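Local coordinates for protein hemoglobin subunit beta (Mustelus griseus, PDB 1GCW) that carries oxygen from the gills to the peripheral tissues, binding it at the heme iron of a globin subunit in a four-chain assembly, at residues V23-L28 / I52-V57; D29-V34 / H94-C99; D70-F75 / V127-S132. All coordinates share one frame; numbering follows the deposited sequence.

Contact 1 of 3, residues V23-L28 / I52-V57; sequences VVTQAL and IHAGIV. With HEM (protoporphyrin IX containing Fe), chain G; CMO (carbon monoxide), chain H.
Val24 and Ala54 meet where the helix of 23-28 crosses that of 52-57, with the segment axes 8.2 Å apart and their directions 117° from one another. Followed outward, the valine shows how a short side chain can serve such a crossing. Its CB lies 4.2 Å from Ala54 CB, already at the margin of contact. From there CG1, placed opposite the backbone N (chi1 165°), comes down on the alanine backbone, 3.7 Å from Ala54 CA, and the same methyl also reaches CB of Val57 one turn further along. The other methyl, CG2, is turned back beside the valine's own backbone N.

Thr25 lies closest in backbone terms, its CA 5.0 Å from Ala54 CA. The hydroxyl OG1 comes within 3.0 Å of Ala54 CB, a tight fit for oxygen against a methyl, while OG1 is hydrogen-bonded to the carbonyl O of Lys21, a turn earlier in its helix. Leu28 completes the set: CD1 lies over the start of Ala54 near its N, and CD2 turns to the ligand, 4.1 Å from CMO O.

Beyond the alanine, the second helix faces the heme. The imidazole of His53, the distal residue, presents its edge to the ligand, with CD2 3.3 Å from CMO O and NE2 near the porphyrin meso carbon CHA. Val57 CG2 flanks the same ligand oxygen at 3.6 Å.

This is the B-E helix crossing of the globin fold. The small methyl of Ala54 is packed by Val24, Thr25 and Leu28, and the helices meet through shape rather than polar bonds; on its heme side the helix of 52-57 meets carbon monoxide with a histidine edge and a valine methyl.

Contact 2 of 3, residues D29-V34 / H94-C99; sequences DRMFKV and HLLTDC. With HEM (protoporphyrin IX containing Fe), chain G.
Met31 lies nearly at right angles to Leu96, driving its thioether end from the helix of 29-34 into that of 94-99. Its chain leaves the backbone extended, with CG opposite the backbone N (chi1 -175°), and bends only at the last torsion, which brings CE against the backbone where Leu95 gives way to Leu96. The methyl packs on CB of Leu95 and of Leu96. Met31 CE is also 3.4 Å from Leu96 CA, tighter than usual for two carbons.

At the root of the same methionine the roles are exchanged. Cys99 SG is the intruding atom here, resting 3.7 Å from Met31 CA. Beside it, Arg30 CG lies 4.1 Å from Cys99 SG. The arginine uses just that aliphatic root in the contact. Its NE forms a salt bridge with Glu103 of the same chain, and NH2 and NH1 donate to Phe116 O and His121 ND1 of a neighbouring subunit.

The same methyl and a branch of Leu96 also meet the prosthetic group: Met31 CE is 3.6 Å from HEM CMC, and Leu96 CD2 is 3.9 Å from HEM CHC. This pairing of helices 20-34 and 93-108, at 124° between segment directions, is the B-G crossing of the globin fold, lining the heme pocket on one side and bordering a subunit interface on the other.

Contact 3 of 3, residues D70-F75 / V127-S132; sequences DVKTLF and VIDAIS. With HEM (protoporphyrin IX containing Fe), chain G.
Phe75 turns the edge of its ring to Val127, CE1 lying 4.0 Å from Val127 CG1 close to the ring plane. One face is taken by Val71 of its own segment, whose CG1 sits over the ring centre 3.9 Å above the plane. Ala130 CB and Ile131 CB approach obliquely near CD1; the heme methyl CMB also comes in obliquely, on the CE1 side.

Ala130 is the hub of the packing. Its methyl is 3.8 Å from Val71 CG1 and equally near Lys72 CA, so the short helix 71-74, between helices E and F, settles directly on the end of the H helix (114-131). Next to it, Ile131 extends CD1 to within 3.5 Å of HEM C2B.

At the solvent-facing border, Lys72 bends at its second torsion (chi2 -133°) and carries NZ to Asp129 OD1, a salt bridge of 2.9 Å nearly head-on to the C-O bond. An asparagine in place of Asp129 would probably leave the ammonium of Lys72 without its anionic mate and its chain freer to swing.

The chemistry is layered: a charged clasp at the exposed margin, and inside it an aliphatic and aromatic core continuous with the heme.

Overall arrangement
All three contacts touch one heme, and each sends at least one side chain to it. Contacts 1 and 2 share helix 20-34, their centres 11 Å apart, and join through Leu28 CG and Leu96 CD1 at 4.3 Å. Contact 3 lies across the chain's centre, about 19 Å from each of the others, centre to centre. It still touches contact 2, through Ile128 CD1 packed 3.6 Å from Thr97 OG1, but stays about 6 Å from contact 1 at the nearest atoms. Contact 1 supplies the distal His53, whereas the Ile131 side chain of contact 3 is about 4 Å from that of the proximal His82. Three helix pairings thus meet at a single heme.

Contact 1 of 3, residues V23-L28 / I52-V57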
loop_
_atom_site.group_PDB
_atom_site.type_symbol
_atom_site.label_atom_id
_atom_site.label_comp_id
_atom_site.label_asym_id
_atom_site.label_seq_id
_atom_site.Cartn_x
_atom_site.Cartn_y
_atom_site.Cartn_z
ATOM N N VAL B 23 0.443 -27.078 2.716
ATOM C CA VAL B 23 -0.279 -25.861 3.063
ATOM C C VAL B 23 0.328 -24.753 2.209
ATOM O O VAL B 23 -0.387 -24.005 1.541
ATOM C CB VAL B 23 -0.120 -25.502 4.562
ATOM C CG1 VAL B 23 -0.187 -23.993 4.755
ATOM C CG2 VAL B 23 -1.209 -26.176 5.374
ATOM N N VAL B 24 1.655 -24.673 2.225
ATOM C CA VAL B 24 2.385 -23.667 1.465
ATOM C C VAL B 24 2.207 -23.870 -0.033
ATOM O O VAL B 24 2.122 -22.909 -0.800
ATOM C CB VAL B 24 3.884 -23.709 1.801
ATOM C CG1 VAL B 24 4.674 -22.938 0.765
ATOM C CG2 VAL B 24 4.117 -23.120 3.185
ATOM N N THR B 25 2.163 -25.130 -0.444
ATOM C CA THR B 25 1.974 -25.459 -1.848
ATOM C C THR B 25 0.668 -24.806 -2.300
ATOM O O THR B 25 0.638 -24.030 -3.261
ATOM C CB THR B 25 1.868 -26.989 -2.036
ATOM O OG1 THR B 25 3.112 -27.596 -1.679
ATOM C CG2 THR B 25 1.524 -27.338 -3.474
ATOM N N GLN B 26 -0.408 -25.123 -1.584
ATOM C CA GLN B 26 -1.721 -24.590 -1.889
ATOM C C GLN B 26 -1.750 -23.068 -1.797
ATOM O O GLN B 26 -2.515 -22.420 -2.505
ATOM C CB GLN B 26 -2.755 -25.182 -0.935
ATOM C CG GLN B 26 -3.384 -26.460 -1.451
ATOM C CD GLN B 26 -3.746 -27.414 -0.337
ATOM O OE1 GLN B 26 -3.241 -27.297 0.781
ATOM N NE2 GLN B 26 -4.628 -28.367 -0.634
ATOM N N ALA B 27 -0.922 -22.503 -0.921
ATOM C CA ALA B 27 -0.868 -21.051 -0.749
ATOM C C ALA B 27 -0.233 -20.392 -1.974
ATOM O O ALA B 27 -0.680 -19.329 -2.414
ATOM C CB ALA B 27 -0.083 -20.686 0.522
ATOM N N LEU B 28 0.803 -21.022 -2.522
ATOM C CA LEU B 28 1.469 -20.486 -3.700
ATOM C C LEU B 28 0.490 -20.519 -4.859
ATOM O O LEU B 28 0.439 -19.591 -5.665
ATOM C CB LEU B 28 2.689 -21.324 -4.051
ATOM C CG LEU B 28 3.952 -20.952 -3.299
ATOM C CD1 LEU B 28 4.838 -22.171 -3.164
ATOM C CD2 LEU B 28 4.658 -19.845 -4.039
ATOM N N ILE B 52 7.287 -28.375 -5.427
ATOM C CA ILE B 52 8.715 -28.464 -5.121
ATOM C C ILE B 52 9.212 -27.212 -4.400
ATOM O O ILE B 52 9.958 -27.304 -3.426
ATOM C CB ILE B 52 9.563 -28.695 -6.416
ATOM C CG1 ILE B 52 9.423 -30.150 -6.883
ATOM C CG2 ILE B 52 11.042 -28.400 -6.150
ATOM C CD1 ILE B 52 8.048 -30.506 -7.450
ATOM N N HIS B 53 8.797 -26.043 -4.878
ATOM C CA HIS B 53 9.208 -24.784 -4.264
ATOM C C HIS B 53 8.705 -24.664 -2.814
ATOM O O HIS B 53 9.378 -24.084 -1.959
ATOM C CB HIS B 53 8.690 -23.609 -5.097
ATOM C CG HIS B 53 9.646 -22.458 -4.852
ATOM N ND1 HIS B 53 10.915 -22.434 -5.412
ATOM C CD2 HIS B 53 9.437 -21.382 -3.987
ATOM C CE1 HIS B 53 11.489 -21.367 -4.845
ATOM N NE2 HIS B 53 10.682 -20.753 -4.029
ATOM N N ALA B 54 7.525 -25.221 -2.549
ATOM C CA ALA B 54 6.929 -25.181 -1.215
ATOM C C ALA B 54 7.881 -25.693 -0.135
ATOM O O ALA B 54 8.021 -25.089 0.931
ATOM C CB ALA B 54 5.644 -25.992 -1.205
ATOM N N GLY B 55 8.535 -26.810 -0.412
ATOM C CA GLY B 55 9.453 -27.370 0.558
ATOM C C GLY B 55 10.545 -26.388 0.910
ATOM O O GLY B 55 10.918 -26.252 2.075
ATOM N N ILE B 56 11.063 -25.700 -0.099
ATOM C CA ILE B 56 12.129 -24.730 0.119
ATOM C C ILE B 56 11.684 -23.645 1.094
ATOM O O ILE B 56 12.383 -23.341 2.069
ATOM C CB ILE B 56 12.538 -24.045 -1.196
ATOM C CG1 ILE B 56 13.013 -25.089 -2.208
ATOM C CG2 ILE B 56 13.634 -23.030 -0.925
ATOM C CD1 ILE B 56 14.308 -25.763 -1.823
ATOM N N VAL B 57 10.520 -23.064 0.808
ATOM C CA VAL B 57 9.949 -21.999 1.626
ATOM C C VAL B 57 9.673 -22.482 3.040
ATOM O O VAL B 57 10.146 -21.878 4.005
ATOM C CB VAL B 57 8.636 -21.459 1.005
ATOM C CG1 VAL B 57 8.119 -20.279 1.824
ATOM C CG2 VAL B 57 8.877 -21.042 -0.446
HETATM C CHA HEM G . 12.779 -18.184 -3.944
HETATM C CHB HEM G . 11.409 -17.790 0.714
HETATM C CHC HEM G . 8.127 -14.400 -0.607
HETATM C CHD HEM G . 9.524 -14.785 -5.233
HETATM C C1A HEM G . 12.734 -18.319 -2.548
HETATM C C2A HEM G . 13.685 -19.089 -1.772
HETATM C C3A HEM G . 13.277 -18.990 -0.481
HETATM C C4A HEM G . 12.078 -18.182 -0.449
HETATM C CMA HEM G . 14.015 -19.538 0.739
HETATM C CAA HEM G . 14.944 -19.805 -2.312
HETATM C CBA HEM G . 16.278 -19.263 -1.791
HETATM C CGA HEM G . 17.437 -19.482 -2.753
HETATM O O1A HEM G . 17.197 -19.852 -3.925
HETATM O O2A HEM G . 18.596 -19.277 -2.329
HETATM C C1B HEM G . 10.352 -16.870 0.726
HETATM C C2B HEM G . 9.630 -16.498 1.930
HETATM C C3B HEM G . 8.686 -15.588 1.556
HETATM C C4B HEM G . 8.880 -15.332 0.132
HETATM C CMB HEM G . 9.902 -16.983 3.362
HETATM C CAB HEM G . 7.665 -15.105 2.361
HETATM C CBB HEM G . 7.815 -13.855 2.960
HETATM C C1C HEM G . 8.194 -14.250 -2.001
HETATM C C2C HEM G . 7.280 -13.458 -2.792
HETATM C C3C HEM G . 7.688 -13.555 -4.068
HETATM C C4C HEM G . 8.825 -14.438 -4.082
HETATM C CMC HEM G . 6.057 -12.677 -2.314
HETATM C CAC HEM G . 7.153 -12.897 -5.171
HETATM C CBC HEM G . 5.825 -13.032 -5.607
HETATM C C1D HEM G . 10.496 -15.772 -5.264
HETATM C C2D HEM G . 11.041 -16.315 -6.499
HETATM C C3D HEM G . 11.800 -17.378 -6.151
HETATM C C4D HEM G . 11.862 -17.415 -4.696
HETATM C CMD HEM G . 10.754 -15.865 -7.928
HETATM C CAD HEM G . 12.207 -18.492 -7.098
HETATM C CBD HEM G . 13.679 -18.557 -7.428
HETATM C CGD HEM G . 13.973 -19.562 -8.521
HETATM O O1D HEM G . 13.221 -20.559 -8.635
HETATM O O2D HEM G . 14.956 -19.351 -9.265
HETATM N NA HEM G . 11.778 -17.714 -1.729
HETATM N NB HEM G . 9.859 -16.175 -0.383
HETATM N NC HEM G . 9.100 -14.921 -2.812
HETATM N ND HEM G . 10.950 -16.496 -4.153
HETATM FE FE HEM G . 10.393 -16.364 -2.264
HETATM C C CMO H . 9.081 -17.656 -2.578
HETATM O O CMO H . 8.349 -18.406 -2.907
#

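Contact 2 of 3, residues D29-V34 / H94-C99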
loop_
_atom_site.group_PDB
_atom_site.type_symbol
_atom_site.label_atom_id
_atom_site.label_comp_id
_atom_site.label_asym_id
_atom_site.label_seq_id
_atom_site.Cartn_x
_atom_site.Cartn_y
_atom_site.Cartn_z
ATOM N N ASP B 29 -0.291 -21.594 -4.933
ATOM C CA ASP B 29 -1.281 -21.765 -5.992
ATOM C C ASP B 29 -2.352 -20.682 -5.884
ATOM O O ASP B 29 -2.738 -20.069 -6.881
ATOM C CB ASP B 29 -1.940 -23.149 -5.887
ATOM C CG ASP B 29 -1.288 -24.195 -6.800
ATOM O OD1 ASP B 29 -0.197 -23.932 -7.356
ATOM O OD2 ASP B 29 -1.876 -25.292 -6.958
ATOM N N ARG B 30 -2.838 -20.463 -4.664
ATOM C CA ARG B 30 -3.864 -19.462 -4.399
ATOM C C ARG B 30 -3.355 -18.093 -4.821
ATOM O O ARG B 30 -4.029 -17.358 -5.533
ATOM C CB ARG B 30 -4.195 -19.442 -2.905
ATOM C CG ARG B 30 -5.420 -18.622 -2.541
ATOM C CD ARG B 30 -5.759 -18.773 -1.069
ATOM N NE ARG B 30 -6.333 -20.082 -0.794
ATOM C CZ ARG B 30 -7.614 -20.384 -0.961
ATOM N NH1 ARG B 30 -8.467 -19.459 -1.405
ATOM N NH2 ARG B 30 -8.042 -21.614 -0.688
ATOM N N MET B 31 -2.155 -17.764 -4.366
ATOM C CA MET B 31 -1.536 -16.485 -4.671
ATOM C C MET B 31 -1.451 -16.218 -6.173
ATOM O O MET B 31 -1.818 -15.138 -6.642
ATOM C CB MET B 31 -0.138 -16.438 -4.062
ATOM C CG MET B 31 0.570 -15.104 -4.208
ATOM S SD MET B 31 2.329 -15.335 -4.057
ATOM C CE MET B 31 2.766 -14.021 -3.081
ATOM N N PHE B 32 -0.965 -17.202 -6.919
ATOM C CA PHE B 32 -0.816 -17.075 -8.366
ATOM C C PHE B 32 -2.125 -16.784 -9.094
ATOM O O PHE B 32 -2.125 -16.207 -10.182
ATOM C CB PHE B 32 -0.183 -18.348 -8.945
ATOM C CG PHE B 32 1.266 -18.534 -8.570
ATOM C CD1 PHE B 32 2.106 -17.438 -8.422
ATOM C CD2 PHE B 32 1.784 -19.806 -8.356
ATOM C CE1 PHE B 32 3.436 -17.603 -8.067
ATOM C CE2 PHE B 32 3.119 -19.981 -7.998
ATOM C CZ PHE B 32 3.945 -18.878 -7.853
ATOM N N LYS B 33 -3.242 -17.186 -8.502
ATOM C CA LYS B 33 -4.534 -16.958 -9.131
ATOM C C LYS B 33 -5.180 -15.661 -8.658
ATOM O O LYS B 33 -5.715 -14.902 -9.462
ATOM C CB LYS B 33 -5.473 -18.132 -8.845
ATOM C CG LYS B 33 -6.798 -18.073 -9.595
ATOM C CD LYS B 33 -6.866 -19.128 -10.695
ATOM C CE LYS B 33 -6.702 -20.540 -10.137
ATOM N NZ LYS B 33 -7.685 -21.506 -10.715
ATOM N N VAL B 34 -5.120 -15.412 -7.351
ATOM C CA VAL B 34 -5.723 -14.220 -6.761
ATOM C C VAL B 34 -4.960 -12.951 -7.129
ATOM O O VAL B 34 -5.561 -11.932 -7.469
ATOM C CB VAL B 34 -5.798 -14.355 -5.220
ATOM C CG1 VAL B 34 -6.482 -13.143 -4.613
ATOM C CG2 VAL B 34 -6.569 -15.605 -4.856
ATOM N N HIS B 94 3.698 -9.776 1.674
ATOM C CA HIS B 94 2.528 -10.133 2.471
ATOM C C HIS B 94 1.503 -10.910 1.648
ATOM O O HIS B 94 0.605 -11.539 2.204
ATOM C CB HIS B 94 1.874 -8.871 3.060
ATOM C CG HIS B 94 1.024 -8.111 2.084
ATOM N ND1 HIS B 94 -0.304 -8.407 1.863
ATOM C CD2 HIS B 94 1.320 -7.077 1.261
ATOM C CE1 HIS B 94 -0.790 -7.588 0.946
ATOM N NE2 HIS B 94 0.175 -6.772 0.564
ATOM N N LEU B 95 1.630 -10.877 0.325
ATOM C CA LEU B 95 0.668 -11.581 -0.499
ATOM C C LEU B 95 0.772 -13.089 -0.303
ATOM O O LEU B 95 -0.240 -13.790 -0.319
ATOM C CB LEU B 95 0.865 -11.225 -1.976
ATOM C CG LEU B 95 0.794 -9.755 -2.414
ATOM C CD1 LEU B 95 1.100 -9.692 -3.904
ATOM C CD2 LEU B 95 -0.585 -9.160 -2.141
ATOM N N LEU B 96 1.989 -13.595 -0.108
ATOM C CA LEU B 96 2.179 -15.038 0.089
ATOM C C LEU B 96 1.740 -15.463 1.487
ATOM O O LEU B 96 0.916 -16.369 1.643
ATOM C CB LEU B 96 3.648 -15.439 -0.123
ATOM C CG LEU B 96 4.022 -16.899 0.191
ATOM C CD1 LEU B 96 3.062 -17.858 -0.493
ATOM C CD2 LEU B 96 5.440 -17.182 -0.276
ATOM N N THR B 97 2.296 -14.802 2.495
ATOM C CA THR B 97 1.976 -15.101 3.884
ATOM C C THR B 97 0.476 -14.952 4.141
ATOM O O THR B 97 -0.119 -15.732 4.885
ATOM C CB THR B 97 2.776 -14.186 4.805
ATOM O OG1 THR B 97 2.593 -12.826 4.396
ATOM C CG2 THR B 97 4.261 -14.524 4.709
ATOM N N ASP B 98 -0.135 -13.955 3.510
ATOM C CA ASP B 98 -1.568 -13.741 3.647
ATOM C C ASP B 98 -2.266 -14.985 3.129
ATOM O O ASP B 98 -3.264 -15.424 3.691
ATOM C CB ASP B 98 -2.028 -12.543 2.814
ATOM C CG ASP B 98 -1.919 -11.236 3.563
ATOM O OD1 ASP B 98 -1.463 -11.250 4.724
ATOM O OD2 ASP B 98 -2.288 -10.190 2.988
ATOM N N CYS B 99 -1.737 -15.548 2.045
ATOM C CA CYS B 99 -2.318 -16.750 1.449
ATOM C C CYS B 99 -2.050 -17.996 2.300
ATOM O O CYS B 99 -2.841 -18.941 2.304
ATOM C CB CYS B 99 -1.784 -16.942 0.032
ATOM S SG CYS B 99 -2.639 -15.902 -1.187
HETATM C CHA HEM G . 12.779 -18.184 -3.944
HETATM C CHB HEM G . 11.409 -17.790 0.714
HETATM C CHC HEM G . 8.127 -14.400 -0.607
HETATM C CHD HEM G . 9.524 -14.785 -5.233
HETATM C C1A HEM G . 12.734 -18.319 -2.548
HETATM C C2A HEM G . 13.685 -19.089 -1.772
HETATM C C3A HEM G . 13.277 -18.990 -0.481
HETATM C C4A HEM G . 12.078 -18.182 -0.449
HETATM C CMA HEM G . 14.015 -19.538 0.739
HETATM C CAA HEM G . 14.944 -19.805 -2.312
HETATM C CBA HEM G . 16.278 -19.263 -1.791
HETATM C CGA HEM G . 17.437 -19.482 -2.753
HETATM O O1A HEM G . 17.197 -19.852 -3.925
HETATM O O2A HEM G . 18.596 -19.277 -2.329
HETATM C C1B HEM G . 10.352 -16.870 0.726
HETATM C C2B HEM G . 9.630 -16.498 1.930
HETATM C C3B HEM G . 8.686 -15.588 1.556
HETATM C C4B HEM G . 8.880 -15.332 0.132
HETATM C CMB HEM G . 9.902 -16.983 3.362
HETATM C CAB HEM G . 7.665 -15.105 2.361
HETATM C CBB HEM G . 7.815 -13.855 2.960
HETATM C C1C HEM G . 8.194 -14.250 -2.001
HETATM C C2C HEM G . 7.280 -13.458 -2.792
HETATM C C3C HEM G . 7.688 -13.555 -4.068
HETATM C C4C HEM G . 8.825 -14.438 -4.082
HETATM C CMC HEM G . 6.057 -12.677 -2.314
HETATM C CAC HEM G . 7.153 -12.897 -5.171
HETATM C CBC HEM G . 5.825 -13.032 -5.607
HETATM C C1D HEM G . 10.496 -15.772 -5.264
HETATM C C2D HEM G . 11.041 -16.315 -6.499
HETATM C C3D HEM G . 11.800 -17.378 -6.151
HETATM C C4D HEM G . 11.862 -17.415 -4.696
HETATM C CMD HEM G . 10.754 -15.865 -7.928
HETATM C CAD HEM G . 12.207 -18.492 -7.098
HETATM C CBD HEM G . 13.679 -18.557 -7.428
HETATM C CGD HEM G . 13.973 -19.562 -8.521
HETATM O O1D HEM G . 13.221 -20.559 -8.635
HETATM O O2D HEM G . 14.956 -19.351 -9.265
HETATM N NA HEM G . 11.778 -17.714 -1.729
HETATM N NB HEM G . 9.859 -16.175 -0.383
HETATM N NC HEM G . 9.100 -14.921 -2.812
HETATM N ND HEM G . 10.950 -16.496 -4.153
HETATM FE FE HEM G . 10.393 -16.364 -2.264
#

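Contact 3 of 3, residues D70-F75 / V127-S132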
loop_
_atom_site.group_PDB
_atom_site.type_symbol
_atom_site.label_atom_id
_atom_site.label_comp_id
_atom_site.label_asym_id
_atom_site.label_seq_id
_atom_site.Cartn_x
_atom_site.Cartn_y
_atom_site.Cartn_z
ATOM N N ASP B 70 15.650 -14.185 16.350
ATOM C CA ASP B 70 16.718 -13.593 15.547
ATOM C C ASP B 70 16.585 -13.928 14.072
ATOM O O ASP B 70 17.519 -14.448 13.459
ATOM C CB ASP B 70 18.084 -14.064 16.044
ATOM C CG ASP B 70 19.210 -13.186 15.546
ATOM O OD1 ASP B 70 20.280 -13.169 16.191
ATOM O OD2 ASP B 70 19.017 -12.511 14.508
ATOM N N VAL B 71 15.432 -13.609 13.499
ATOM C CA VAL B 71 15.180 -13.904 12.100
ATOM C C VAL B 71 15.919 -12.999 11.128
ATOM O O VAL B 71 16.429 -13.466 10.106
ATOM C CB VAL B 71 13.688 -13.814 11.784
ATOM C CG1 VAL B 71 13.398 -14.542 10.484
ATOM C CG2 VAL B 71 12.881 -14.404 12.923
ATOM N N LYS B 72 15.970 -11.709 11.454
ATOM C CA LYS B 72 16.615 -10.706 10.609
ATOM C C LYS B 72 17.977 -11.115 10.070
ATOM O O LYS B 72 18.288 -10.876 8.902
ATOM C CB LYS B 72 16.749 -9.387 11.372
ATOM C CG LYS B 72 15.497 -8.992 12.148
ATOM C CD LYS B 72 15.125 -7.527 11.919
ATOM C CE LYS B 72 14.371 -6.955 13.119
ATOM N NZ LYS B 72 13.853 -5.577 12.870
ATOM N N THR B 73 18.787 -11.731 10.922
ATOM C CA THR B 73 20.121 -12.159 10.524
ATOM C C THR B 73 20.105 -13.453 9.716
ATOM O O THR B 73 20.780 -13.563 8.689
ATOM C CB THR B 73 21.012 -12.364 11.754
ATOM O OG1 THR B 73 20.861 -11.246 12.637
ATOM C CG2 THR B 73 22.466 -12.490 11.339
ATOM N N LEU B 74 19.336 -14.432 10.183
ATOM C CA LEU B 74 19.246 -15.719 9.502
ATOM C C LEU B 74 18.702 -15.551 8.090
ATOM O O LEU B 74 18.943 -16.383 7.213
ATOM C CB LEU B 74 18.347 -16.672 10.300
ATOM C CG LEU B 74 17.400 -17.602 9.530
ATOM C CD1 LEU B 74 18.002 -19.004 9.432
ATOM C CD2 LEU B 74 16.044 -17.640 10.231
ATOM N N PHE B 75 17.967 -14.465 7.880
ATOM C CA PHE B 75 17.372 -14.182 6.587
ATOM C C PHE B 75 18.175 -13.163 5.804
ATOM O O PHE B 75 17.736 -12.705 4.748
ATOM C CB PHE B 75 15.946 -13.676 6.773
ATOM C CG PHE B 75 14.920 -14.760 6.772
ATOM C CD1 PHE B 75 13.595 -14.474 6.486
ATOM C CD2 PHE B 75 15.278 -16.075 7.048
ATOM C CE1 PHE B 75 12.643 -15.480 6.474
ATOM C CE2 PHE B 75 14.333 -17.088 7.038
ATOM C CZ PHE B 75 13.010 -16.791 6.750
ATOM N N VAL B 127 8.559 -11.960 9.793
ATOM C CA VAL B 127 9.199 -12.709 8.717
ATOM C C VAL B 127 9.268 -11.796 7.497
ATOM O O VAL B 127 10.235 -11.828 6.728
ATOM C CB VAL B 127 8.392 -13.966 8.352
ATOM C CG1 VAL B 127 8.850 -14.508 7.009
ATOM C CG2 VAL B 127 8.556 -15.009 9.437
ATOM N N ILE B 128 8.229 -10.982 7.329
ATOM C CA ILE B 128 8.160 -10.053 6.211
ATOM C C ILE B 128 9.185 -8.948 6.401
ATOM O O ILE B 128 9.800 -8.484 5.442
ATOM C CB ILE B 128 6.774 -9.418 6.098
ATOM C CG1 ILE B 128 5.796 -10.424 5.515
ATOM C CG2 ILE B 128 6.829 -8.194 5.199
ATOM C CD1 ILE B 128 4.370 -10.012 5.678
ATOM N N ASP B 129 9.366 -8.525 7.645
ATOM C CA ASP B 129 10.326 -7.476 7.940
ATOM C C ASP B 129 11.735 -7.984 7.676
ATOM O O ASP B 129 12.561 -7.285 7.087
ATOM C CB ASP B 129 10.203 -7.046 9.397
ATOM C CG ASP B 129 11.279 -6.065 9.802
ATOM O OD1 ASP B 129 11.863 -6.240 10.893
ATOM O OD2 ASP B 129 11.542 -5.122 9.025
ATOM N N ALA B 130 11.995 -9.216 8.105
ATOM C CA ALA B 130 13.306 -9.832 7.943
ATOM C C ALA B 130 13.701 -10.083 6.493
ATOM O O ALA B 130 14.847 -9.853 6.109
ATOM C CB ALA B 130 13.362 -11.138 8.723
ATOM N N ILE B 131 12.755 -10.556 5.689
ATOM C CA ILE B 131 13.037 -10.861 4.291
ATOM C C ILE B 131 12.961 -9.669 3.330
ATOM O O ILE B 131 13.305 -9.789 2.152
ATOM C CB ILE B 131 12.103 -11.983 3.789
ATOM C CG1 ILE B 131 12.729 -12.670 2.580
ATOM C CG2 ILE B 131 10.747 -11.418 3.432
ATOM C CD1 ILE B 131 12.142 -14.019 2.287
ATOM N N SER B 132 12.523 -8.517 3.827
ATOM C CA SER B 132 12.425 -7.339 2.975
ATOM C C SER B 132 13.406 -6.246 3.396
ATOM O O SER B 132 13.282 -5.675 4.479
ATOM C CB SER B 132 10.999 -6.795 2.994
ATOM O OG SER B 132 10.651 -6.369 4.294
HETATM C CHA HEM G . 12.779 -18.184 -3.944
HETATM C CHB HEM G . 11.409 -17.790 0.714
HETATM C CHC HEM G . 8.127 -14.400 -0.607
HETATM C CHD HEM G . 9.524 -14.785 -5.233
HETATM C C1A HEM G . 12.734 -18.319 -2.548
HETATM C C2A HEM G . 13.685 -19.089 -1.772
HETATM C C3A HEM G . 13.277 -18.990 -0.481
HETATM C C4A HEM G . 12.078 -18.182 -0.449
HETATM C CMA HEM G . 14.015 -19.538 0.739
HETATM C CAA HEM G . 14.944 -19.805 -2.312
HETATM C CBA HEM G . 16.278 -19.263 -1.791
HETATM C CGA HEM G . 17.437 -19.482 -2.753
HETATM O O1A HEM G . 17.197 -19.852 -3.925
HETATM O O2A HEM G . 18.596 -19.277 -2.329
HETATM C C1B HEM G . 10.352 -16.870 0.726
HETATM C C2B HEM G . 9.630 -16.498 1.930
HETATM C C3B HEM G . 8.686 -15.588 1.556
HETATM C C4B HEM G . 8.880 -15.332 0.132
HETATM C CMB HEM G . 9.902 -16.983 3.362
HETATM C CAB HEM G . 7.665 -15.105 2.361
HETATM C CBB HEM G . 7.815 -13.855 2.960
HETATM C C1C HEM G . 8.194 -14.250 -2.001
HETATM C C2C HEM G . 7.280 -13.458 -2.792
HETATM C C3C HEM G . 7.688 -13.555 -4.068
HETATM C C4C HEM G . 8.825 -14.438 -4.082
HETATM C CMC HEM G . 6.057 -12.677 -2.314
HETATM C CAC HEM G . 7.153 -12.897 -5.171
HETATM C CBC HEM G . 5.825 -13.032 -5.607
HETATM C C1D HEM G . 10.496 -15.772 -5.264
HETATM C C2D HEM G . 11.041 -16.315 -6.499
HETATM C C3D HEM G . 11.800 -17.378 -6.151
HETATM C C4D HEM G . 11.862 -17.415 -4.696
HETATM C CMD HEM G . 10.754 -15.865 -7.928
HETATM C CAD HEM G . 12.207 -18.492 -7.098
HETATM C CBD HEM G . 13.679 -18.557 -7.428
HETATM C CGD HEM G . 13.973 -19.562 -8.521
HETATM O O1D HEM G . 13.221 -20.559 -8.635
HETATM O O2D HEM G . 14.956 -19.351 -9.265
HETATM N NA HEM G . 11.778 -17.714 -1.729
HETATM N NB HEM G . 9.859 -16.175 -0.383
HETATM N NC HEM G . 9.100 -14.921 -2.812
HETATM N ND HEM G . 10.950 -16.496 -4.153
HETATM FE FE HEM G . 10.393 -16.364 -2.264
#